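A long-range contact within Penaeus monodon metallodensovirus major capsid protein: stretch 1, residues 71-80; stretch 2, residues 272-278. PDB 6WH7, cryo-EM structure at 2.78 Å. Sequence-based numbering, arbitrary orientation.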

# COMPACT_ATOMS: atom_id res chain seq x y z
N ASN A 71 -15.71 -100.19 13.61
CA ASN A 71 -17.08 -100.62 13.85
C ASN A 71 -17.22 -100.96 15.32
O ASN A 71 -16.65 -101.95 15.79
CB ASN A 71 -17.44 -101.82 12.98
CG ASN A 71 -17.73 -101.44 11.56
OD1 ASN A 71 -18.26 -100.37 11.30
ND2 ASN A 71 -17.35 -102.29 10.63
N ILE A 72 -17.99 -100.16 16.04
CA ILE A 72 -18.26 -100.38 17.45
C ILE A 72 -19.63 -101.02 17.57
O ILE A 72 -20.64 -100.41 17.19
CB ILE A 72 -18.18 -99.08 18.26
CG1 ILE A 72 -16.75 -98.56 18.23
CG2 ILE A 72 -18.63 -99.31 19.68
CD1 ILE A 72 -16.62 -97.21 18.80
N ARG A 73 -19.68 -102.24 18.09
CA ARG A 73 -20.93 -102.97 18.16
C ARG A 73 -21.07 -103.66 19.51
O ARG A 73 -20.09 -104.04 20.14
CB ARG A 73 -21.05 -104.00 17.05
CG ARG A 73 -21.24 -103.41 15.69
CD ARG A 73 -21.47 -104.51 14.72
NE ARG A 73 -22.62 -105.30 15.14
CZ ARG A 73 -23.89 -104.94 14.94
NH1 ARG A 73 -24.17 -103.81 14.31
NH2 ARG A 73 -24.86 -105.72 15.37
N GLY A 74 -22.32 -103.83 19.93
CA GLY A 74 -22.62 -104.53 21.15
C GLY A 74 -22.19 -103.82 22.41
O GLY A 74 -21.99 -104.46 23.44
N LEU A 75 -22.07 -102.50 22.36
CA LEU A 75 -21.60 -101.72 23.50
C LEU A 75 -22.83 -101.25 24.27
O LEU A 75 -23.62 -100.46 23.76
CB LEU A 75 -20.76 -100.54 23.03
CG LEU A 75 -19.98 -99.75 24.07
CD1 LEU A 75 -18.83 -100.58 24.55
CD2 LEU A 75 -19.50 -98.42 23.52
N THR A 76 -23.00 -101.76 25.49
CA THR A 76 -24.10 -101.32 26.34
C THR A 76 -23.77 -99.96 26.92
O THR A 76 -22.63 -99.49 26.83
CB THR A 76 -24.35 -102.36 27.43
OG1 THR A 76 -23.21 -102.48 28.27
CG2 THR A 76 -24.65 -103.70 26.81
N PRO A 77 -24.75 -99.26 27.50
CA PRO A 77 -24.46 -97.92 28.04
C PRO A 77 -23.56 -97.93 29.25
O PRO A 77 -23.01 -96.87 29.59
CB PRO A 77 -25.85 -97.38 28.38
CG PRO A 77 -26.66 -98.59 28.60
CD PRO A 77 -26.19 -99.56 27.57
N THR A 78 -23.39 -99.06 29.93
CA THR A 78 -22.49 -99.12 31.07
C THR A 78 -21.04 -99.26 30.63
O THR A 78 -20.15 -98.64 31.21
CB THR A 78 -22.90 -100.27 31.98
OG1 THR A 78 -24.23 -100.06 32.45
CG2 THR A 78 -21.97 -100.37 33.17
N GLU A 79 -20.80 -100.09 29.63
CA GLU A 79 -19.46 -100.31 29.10
C GLU A 79 -19.07 -99.20 28.12
O GLU A 79 -19.92 -98.52 27.54
CB GLU A 79 -19.39 -101.68 28.45
CG GLU A 79 -20.38 -101.87 27.34
CD GLU A 79 -20.49 -103.30 26.87
OE1 GLU A 79 -19.62 -104.11 27.23
OE2 GLU A 79 -21.44 -103.62 26.14
N MET A 80 -17.76 -99.01 27.97
CA MET A 80 -17.23 -97.96 27.11
C MET A 80 -16.09 -98.53 26.28
O MET A 80 -15.45 -99.51 26.65
CB MET A 80 -16.71 -96.78 27.93
CG MET A 80 -15.40 -97.08 28.61
SD MET A 80 -14.98 -95.98 29.94
CE MET A 80 -15.74 -96.87 31.28
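Stretch 2 (272-278) YLSFPPI

Segments nearly two hundred residues apart in a chain can meet in a largely apolar contact, with main-chain atoms packed in among the side chains, and this pair from a viral capsid protein is a compact example: 511 Å² is buried between the stretches without a single hydrogen bond crossing the interface. Stretch 2 runs as strand from Tyr 272 to Ser 274 and then continues, still extended, through a loop. Its CA atoms draw nearest to stretch 1 in reverse order, Ser 274 CA 4.8 Å from Met 80 CA and Pro 277 CA 5.0 Å from Pro 77 CA, so the two chains pass in opposite senses there.

Tyr 272 opens the contact by offering a ring face to sulfur: Met 80 SD lies 3.9 Å from the centroid of the Tyr 272 ring. Leu 273 follows, its CD1 3.5 Å from Ile 72 CD1, while its carbonyl O comes within 3.3 Å of Met 80 CA. Ser 274 lies with its CA 4.0 Å from Leu 75 CD2. Phe 275, the most covered residue, has m chi1 and brings its ring end inward; Ile 72 CG2 meets the ring edge, 3.7 Å from Phe 275 CE2, and Leu 75 CD2 is 3.7 Å from Phe 275 CD2. Pro 276 points away, and Pro 277 closes the contact with its CB 3.5 Å from Pro 77 CB.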

# COMPACT_ATOMS: atom_id res chain seq x y z
N TYR A 272 -12.53 -92.14 25.52
CA TYR A 272 -13.52 -93.17 25.73
C TYR A 272 -14.67 -92.93 24.77
O TYR A 272 -15.08 -91.79 24.56
CB TYR A 272 -14.03 -93.14 27.16
CG TYR A 272 -12.97 -93.43 28.19
CD1 TYR A 272 -12.33 -94.64 28.24
CD2 TYR A 272 -12.56 -92.44 29.06
CE1 TYR A 272 -11.36 -94.89 29.17
CE2 TYR A 272 -11.59 -92.67 29.98
CZ TYR A 272 -10.99 -93.90 30.03
OH TYR A 272 -10.02 -94.12 30.96
N LEU A 273 -15.18 -94.00 24.19
CA LEU A 273 -16.38 -93.95 23.37
C LEU A 273 -17.50 -94.67 24.08
O LEU A 273 -17.28 -95.72 24.70
CB LEU A 273 -16.14 -94.55 21.99
CG LEU A 273 -15.16 -93.73 21.16
CD1 LEU A 273 -14.87 -94.39 19.85
CD2 LEU A 273 -15.71 -92.34 20.95
N SER A 274 -18.70 -94.11 24.00
CA SER A 274 -19.82 -94.63 24.76
C SER A 274 -21.09 -94.24 24.05
O SER A 274 -21.10 -93.33 23.22
CB SER A 274 -19.80 -94.09 26.19
OG SER A 274 -20.88 -94.59 26.95
N PHE A 275 -22.16 -94.94 24.36
CA PHE A 275 -23.44 -94.56 23.81
C PHE A 275 -24.39 -94.17 24.92
O PHE A 275 -24.28 -94.66 26.04
CB PHE A 275 -24.06 -95.70 22.99
CG PHE A 275 -23.28 -96.05 21.77
CD1 PHE A 275 -23.37 -95.30 20.63
CD2 PHE A 275 -22.45 -97.15 21.78
CE1 PHE A 275 -22.65 -95.62 19.52
CE2 PHE A 275 -21.73 -97.48 20.67
CZ PHE A 275 -21.83 -96.72 19.54
N PRO A 276 -25.33 -93.27 24.65
CA PRO A 276 -26.29 -92.88 25.66
C PRO A 276 -27.23 -94.03 25.98
O PRO A 276 -27.61 -94.79 25.09
CB PRO A 276 -27.04 -91.72 25.00
CG PRO A 276 -26.92 -91.99 23.57
CD PRO A 276 -25.55 -92.54 23.39
N PRO A 277 -27.59 -94.20 27.25
CA PRO A 277 -28.59 -95.21 27.58
C PRO A 277 -29.96 -94.79 27.06
O PRO A 277 -30.44 -93.69 27.34
CB PRO A 277 -28.56 -95.24 29.11
CG PRO A 277 -28.08 -93.91 29.49
CD PRO A 277 -27.12 -93.48 28.44
N ILE A 278 -30.59 -95.69 26.31
CA ILE A 278 -31.93 -95.44 25.78
C ILE A 278 -32.72 -96.72 25.98
O ILE A 278 -32.34 -97.76 25.44
CB ILE A 278 -31.91 -95.05 24.30
CG1 ILE A 278 -30.89 -93.94 24.04
CG2 ILE A 278 -33.24 -94.48 23.92
CD1 ILE A 278 -30.69 -93.64 22.59